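Local atomic coordinates of acetyltransferase-like, GNAT family (Bacteroides thetaiotaomicron, PDB entry 3EY5), a protein that probably transfers an acetyl group to an amine of its substrate, like other GNAT-type N-acetyltransferases. Residues E23-R35 with Y74-R86. Numbering follows the deposited sequence.
Sequences ELLVESFPPEEYR and YYVEHFATNPALR
His78 turns one edge to Phe29 and one face to Leu25, and so shows how a single imidazole can join a strand to a helix end and the loop after it. Its CD2 lies over the centre of the Phe29 ring, 3.9 Å from Phe29 CE2, in an edge-to-face pair with planes at 55°. Leu25 CD1 sits above the imidazole in a CH-pi contact, 4.2 Å from the centroid of the His78 ring, while Tyr34 CB adjoins CE1. With CG of His78 anti to its carbonyl carbon (chi1 -64°), NE2 reaches the loop backbone and donates to Glu33 O over 2.8 Å, in the carbonyl plane but 17° out of the imidazole plane. A leucine at His78 would probably leave that carbonyl without its donor and Phe29 without its aromatic edge. Farther along the strand, Ala80 CB packs against Ser28, and Leu24 CD1 rests on Pro83 CD at 3.7 Å, the two side chains running in opposite directions. In the other direction, Glu77 shares with His78 a classic beta bulge opposite Thr66; its OE2 meets Arg35 NH2 at 2.9 Å in a salt bridge whose hydrogen bond is weak. Stronger partners lie outside: Val176 O for Arg35 NH2, Tyr142 OH for Glu77 OE2. Helix 15-28 and its loop thus cover one side of strand 74-81 in the central sheet, Phe79 pointing away toward helix 90-101; the NE2 bond fixes the imidazole's rotation between apolar packing at the Pro83 end and charges at Glu77.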
loop_
_atom_site.group_PDB
_atom_site.type_symbol
_atom_site.label_atom_id
_atom_site.label_comp_id
_atom_site.label_asym_id
_atom_site.label_seq_id
_atom_site.Cartn_x
_atom_site.Cartn_y
_atom_site.Cartn_z
ATOM N N GLU A 23 3.861 3.695 -14.756
ATOM C CA GLU A 23 4.494 5.009 -14.847
ATOM C C GLU A 23 4.377 5.778 -13.516
ATOM O O GLU A 23 5.354 6.328 -13.009
ATOM C CB GLU A 23 3.915 5.830 -16.022
ATOM C CG GLU A 23 4.580 7.223 -16.203
ATOM C CD GLU A 23 4.771 7.677 -17.668
ATOM O OE1 GLU A 23 4.032 7.204 -18.575
ATOM O OE2 GLU A 23 5.672 8.524 -17.914
ATOM N N LEU A 24 3.171 5.792 -12.954
ATOM C CA LEU A 24 2.902 6.498 -11.726
ATOM C C LEU A 24 3.687 5.915 -10.530
ATOM O O LEU A 24 4.248 6.661 -9.707
ATOM C CB LEU A 24 1.398 6.474 -11.486
ATOM C CG LEU A 24 0.869 7.149 -10.246
ATOM C CD1 LEU A 24 1.449 8.591 -10.128
ATOM C CD2 LEU A 24 -0.675 7.147 -10.293
ATOM N N LEU A 25 3.724 4.590 -10.448
ATOM C CA LEU A 25 4.575 3.883 -9.486
ATOM C C LEU A 25 6.057 4.299 -9.550
ATOM O O LEU A 25 6.673 4.598 -8.529
ATOM C CB LEU A 25 4.496 2.373 -9.726
ATOM C CG LEU A 25 5.346 1.469 -8.821
ATOM C CD1 LEU A 25 4.875 1.471 -7.388
ATOM C CD2 LEU A 25 5.388 0.040 -9.405
ATOM N N VAL A 26 6.630 4.310 -10.747
ATOM C CA VAL A 26 8.058 4.577 -10.865
ATOM C C VAL A 26 8.336 6.054 -10.516
ATOM O O VAL A 26 9.405 6.416 -10.036
ATOM C CB VAL A 26 8.535 4.194 -12.280
ATOM C CG1 VAL A 26 9.925 4.759 -12.600
ATOM C CG2 VAL A 26 8.507 2.653 -12.428
ATOM N N GLU A 27 7.341 6.893 -10.741
ATOM C CA GLU A 27 7.489 8.312 -10.489
ATOM C C GLU A 27 7.240 8.675 -9.040
ATOM O O GLU A 27 7.711 9.704 -8.589
ATOM C CB GLU A 27 6.614 9.143 -11.439
ATOM C CG GLU A 27 7.194 9.280 -12.839
ATOM C CD GLU A 27 8.730 9.210 -12.877
ATOM O OE1 GLU A 27 9.421 9.925 -12.090
ATOM O OE2 GLU A 27 9.262 8.432 -13.718
ATOM N N SER A 28 6.541 7.804 -8.323
ATOM C CA SER A 28 6.160 8.044 -6.951
ATOM C C SER A 28 7.152 7.492 -5.912
ATOM O O SER A 28 7.229 8.017 -4.810
ATOM C CB SER A 28 4.771 7.454 -6.655
ATOM O OG SER A 28 3.775 8.104 -7.395
ATOM N N PHE A 29 7.880 6.428 -6.232
ATOM C CA PHE A 29 8.687 5.754 -5.216
ATOM C C PHE A 29 10.108 5.605 -5.737
ATOM O O PHE A 29 10.326 5.570 -6.962
ATOM C CB PHE A 29 8.071 4.401 -4.829
ATOM C CG PHE A 29 6.660 4.499 -4.256
ATOM C CD1 PHE A 29 6.448 4.821 -2.908
ATOM C CD2 PHE A 29 5.548 4.276 -5.059
ATOM C CE1 PHE A 29 5.138 4.932 -2.379
ATOM C CE2 PHE A 29 4.239 4.382 -4.545
ATOM C CZ PHE A 29 4.034 4.700 -3.209
ATOM N N PRO A 30 11.103 5.580 -4.827
ATOM C CA PRO A 30 12.437 5.261 -5.334
ATOM C C PRO A 30 12.479 3.792 -5.771
ATOM O O PRO A 30 11.729 2.979 -5.228
ATOM C CB PRO A 30 13.352 5.526 -4.127
ATOM C CG PRO A 30 12.556 6.494 -3.294
ATOM C CD PRO A 30 11.138 5.987 -3.418
ATOM N N PRO A 31 13.307 3.469 -6.784
ATOM C CA PRO A 31 13.411 2.111 -7.345
ATOM C C PRO A 31 13.605 1.017 -6.286
ATOM O O PRO A 31 13.128 -0.132 -6.481
ATOM C CB PRO A 31 14.646 2.194 -8.279
ATOM C CG PRO A 31 15.251 3.594 -8.068
ATOM C CD PRO A 31 14.145 4.442 -7.530
ATOM N N GLU A 32 14.274 1.351 -5.180
ATOM C CA GLU A 32 14.517 0.374 -4.096
ATOM C C GLU A 32 13.259 0.110 -3.309
ATOM O O GLU A 32 13.260 -0.760 -2.449
ATOM C CB GLU A 32 15.599 0.840 -3.109
ATOM C CG GLU A 32 16.969 1.178 -3.711
ATOM C CD GLU A 32 17.077 2.649 -4.141
ATOM O OE1 GLU A 32 16.030 3.357 -4.197
ATOM O OE2 GLU A 32 18.214 3.100 -4.421
ATOM N N GLU A 33 12.197 0.872 -3.577
ATOM C CA GLU A 33 10.952 0.743 -2.806
ATOM C C GLU A 33 9.809 0.044 -3.496
ATOM O O GLU A 33 8.664 0.094 -3.036
ATOM C CB GLU A 33 10.478 2.091 -2.299
ATOM C CG GLU A 33 11.275 2.518 -1.102
ATOM C CD GLU A 33 10.835 3.852 -0.566
ATOM O OE1 GLU A 33 9.647 4.001 -0.162
ATOM O OE2 GLU A 33 11.699 4.748 -0.559
ATOM N N TYR A 34 10.096 -0.635 -4.587
ATOM C CA TYR A 34 9.077 -1.541 -5.134
ATOM C C TYR A 34 9.790 -2.663 -5.797
ATOM O O TYR A 34 10.965 -2.574 -6.067
ATOM C CB TYR A 34 8.111 -0.815 -6.103
ATOM C CG TYR A 34 8.826 0.016 -7.137
ATOM C CD1 TYR A 34 9.239 -0.539 -8.354
ATOM C CD2 TYR A 34 9.136 1.358 -6.885
ATOM C CE1 TYR A 34 9.930 0.227 -9.300
ATOM C CE2 TYR A 34 9.832 2.131 -7.830
ATOM C CZ TYR A 34 10.218 1.557 -9.018
ATOM O OH TYR A 34 10.879 2.320 -9.934
ATOM N N ARG A 35 9.092 -3.749 -6.072
ATOM C CA ARG A 35 9.798 -4.873 -6.663
ATOM C C ARG A 35 10.171 -4.592 -8.116
ATOM O O ARG A 35 9.664 -3.660 -8.725
ATOM C CB ARG A 35 9.005 -6.166 -6.484
ATOM C CG ARG A 35 7.572 -6.102 -6.967
ATOM C CD ARG A 35 6.866 -7.404 -6.564
ATOM N NE ARG A 35 6.181 -7.336 -5.263
ATOM C CZ ARG A 35 6.549 -8.006 -4.172
ATOM N NH1 ARG A 35 7.618 -8.785 -4.198
ATOM N NH2 ARG A 35 5.846 -7.893 -3.049
ATOM N N TYR A 74 -6.342 -7.049 5.198
ATOM C CA TYR A 74 -5.737 -6.589 3.969
ATOM C C TYR A 74 -4.466 -5.751 4.243
ATOM O O TYR A 74 -4.430 -4.916 5.179
ATOM C CB TYR A 74 -6.731 -5.705 3.196
ATOM C CG TYR A 74 -8.006 -6.394 2.754
ATOM C CD1 TYR A 74 -7.993 -7.384 1.770
ATOM C CD2 TYR A 74 -9.226 -6.043 3.315
ATOM C CE1 TYR A 74 -9.191 -8.024 1.358
ATOM C CE2 TYR A 74 -10.433 -6.657 2.911
ATOM C CZ TYR A 74 -10.403 -7.637 1.935
ATOM O OH TYR A 74 -11.587 -8.228 1.572
ATOM N N TYR A 75 -3.446 -5.969 3.405
ATOM C CA TYR A 75 -2.186 -5.231 3.508
ATOM C C TYR A 75 -2.026 -4.351 2.288
ATOM O O TYR A 75 -2.035 -4.865 1.149
ATOM C CB TYR A 75 -0.986 -6.180 3.573
ATOM C CG TYR A 75 0.319 -5.437 3.511
ATOM C CD1 TYR A 75 0.661 -4.501 4.509
ATOM C CD2 TYR A 75 1.214 -5.639 2.453
ATOM C CE1 TYR A 75 1.850 -3.802 4.450
ATOM C CE2 TYR A 75 2.427 -4.942 2.396
ATOM C CZ TYR A 75 2.716 -4.016 3.397
ATOM O OH TYR A 75 3.915 -3.329 3.393
ATOM N N VAL A 76 -1.924 -3.041 2.507
ATOM C CA VAL A 76 -1.767 -2.121 1.393
ATOM C C VAL A 76 -0.263 -1.989 1.065
ATOM O O VAL A 76 0.548 -1.503 1.893
ATOM C CB VAL A 76 -2.444 -0.737 1.634
ATOM C CG1 VAL A 76 -2.024 0.227 0.540
ATOM C CG2 VAL A 76 -4.003 -0.881 1.665
ATOM N N GLU A 77 0.125 -2.459 -0.117
ATOM C CA GLU A 77 1.549 -2.441 -0.466
ATOM C C GLU A 77 1.942 -1.068 -1.040
ATOM O O GLU A 77 2.780 -0.362 -0.459
ATOM C CB GLU A 77 1.910 -3.607 -1.403
ATOM C CG GLU A 77 3.350 -4.069 -1.264
ATOM C CD GLU A 77 3.783 -5.032 -2.364
ATOM O OE1 GLU A 77 2.922 -5.699 -2.942
ATOM O OE2 GLU A 77 4.987 -5.120 -2.666
ATOM N N HIS A 78 1.330 -0.656 -2.144
ATOM C CA HIS A 78 1.544 0.709 -2.596
ATOM C C HIS A 78 0.262 1.411 -2.882
ATOM O O HIS A 78 -0.737 0.813 -3.254
ATOM C CB HIS A 78 2.389 0.753 -3.850
ATOM C CG HIS A 78 3.766 0.233 -3.654
ATOM N ND1 HIS A 78 4.151 -1.018 -4.072
ATOM C CD2 HIS A 78 4.838 0.778 -3.053
ATOM C CE1 HIS A 78 5.414 -1.218 -3.755
ATOM N NE2 HIS A 78 5.858 -0.140 -3.137
ATOM N N PHE A 79 0.325 2.712 -2.700
ATOM C CA PHE A 79 -0.815 3.531 -2.854
ATOM C C PHE A 79 -0.309 4.904 -3.306
ATOM O O PHE A 79 0.497 5.513 -2.614
ATOM C CB PHE A 79 -1.518 3.628 -1.501
ATOM C CG PHE A 79 -2.619 4.609 -1.475
ATOM C CD1 PHE A 79 -2.549 5.721 -0.627
ATOM C CD2 PHE A 79 -3.725 4.447 -2.295
ATOM C CE1 PHE A 79 -3.591 6.679 -0.601
ATOM C CE2 PHE A 79 -4.787 5.382 -2.274
ATOM C CZ PHE A 79 -4.718 6.498 -1.427
ATOM N N ALA A 80 -0.784 5.374 -4.462
ATOM C CA ALA A 80 -0.397 6.694 -4.951
ATOM C C ALA A 80 -1.456 7.294 -5.857
ATOM O O ALA A 80 -2.119 6.583 -6.614
ATOM C CB ALA A 80 0.958 6.623 -5.688
ATOM N N THR A 81 -1.637 8.601 -5.753
ATOM C CA THR A 81 -2.475 9.351 -6.708
ATOM C C THR A 81 -1.584 10.191 -7.615
ATOM O O THR A 81 -0.430 10.476 -7.269
ATOM C CB THR A 81 -3.427 10.305 -5.973
ATOM O OG1 THR A 81 -2.638 11.207 -5.171
ATOM C CG2 THR A 81 -4.411 9.511 -5.068
ATOM N N ASN A 82 -2.124 10.596 -8.760
ATOM C CA ASN A 82 -1.423 11.439 -9.713
ATOM C C ASN A 82 -1.017 12.820 -9.139
ATOM O O ASN A 82 -1.877 13.580 -8.685
ATOM C CB ASN A 82 -2.267 11.607 -10.973
ATOM C CG ASN A 82 -1.446 12.082 -12.165
ATOM O OD1 ASN A 82 -0.811 13.139 -12.137
ATOM N ND2 ASN A 82 -1.455 11.291 -13.219
ATOM N N PRO A 83 0.297 13.139 -9.168
ATOM C CA PRO A 83 0.801 14.366 -8.529
ATOM C C PRO A 83 0.284 15.664 -9.179
ATOM O O PRO A 83 0.298 16.712 -8.535
ATOM C CB PRO A 83 2.331 14.239 -8.640
ATOM C CG PRO A 83 2.575 13.240 -9.717
ATOM C CD PRO A 83 1.390 12.307 -9.724
ATOM N N ALA A 84 -0.190 15.589 -10.423
ATOM C CA ALA A 84 -0.878 16.724 -11.056
ATOM C C ALA A 84 -2.146 17.100 -10.272
ATOM O O ALA A 84 -2.509 18.272 -10.163
ATOM C CB ALA A 84 -1.231 16.395 -12.500
ATOM N N LEU A 85 -2.798 16.109 -9.685
ATOM C CA LEU A 85 -3.991 16.368 -8.901
ATOM C C LEU A 85 -3.697 16.863 -7.483
ATOM O O LEU A 85 -4.540 16.738 -6.594
ATOM C CB LEU A 85 -4.849 15.101 -8.840
ATOM C CG LEU A 85 -5.659 14.601 -10.033
ATOM C CD1 LEU A 85 -5.020 14.870 -11.374
ATOM C CD2 LEU A 85 -5.856 13.114 -9.836
ATOM N N ARG A 86 -2.518 17.438 -7.260
ATOM C CA ARG A 86 -2.115 17.863 -5.904
ATOM C C ARG A 86 -3.042 18.881 -5.236
ATOM O O ARG A 86 -3.680 19.688 -5.908
ATOM C CB ARG A 86 -0.687 18.405 -5.903
ATOM C CG ARG A 86 -0.409 19.497 -6.915
ATOM C CD ARG A 86 1.064 19.489 -7.161
ATOM N NE ARG A 86 1.464 20.271 -8.318
ATOM C CZ ARG A 86 1.340 21.592 -8.415
ATOM N NH1 ARG A 86 0.782 22.297 -7.430
ATOM N NH2 ARG A 86 1.758 22.212 -9.518
#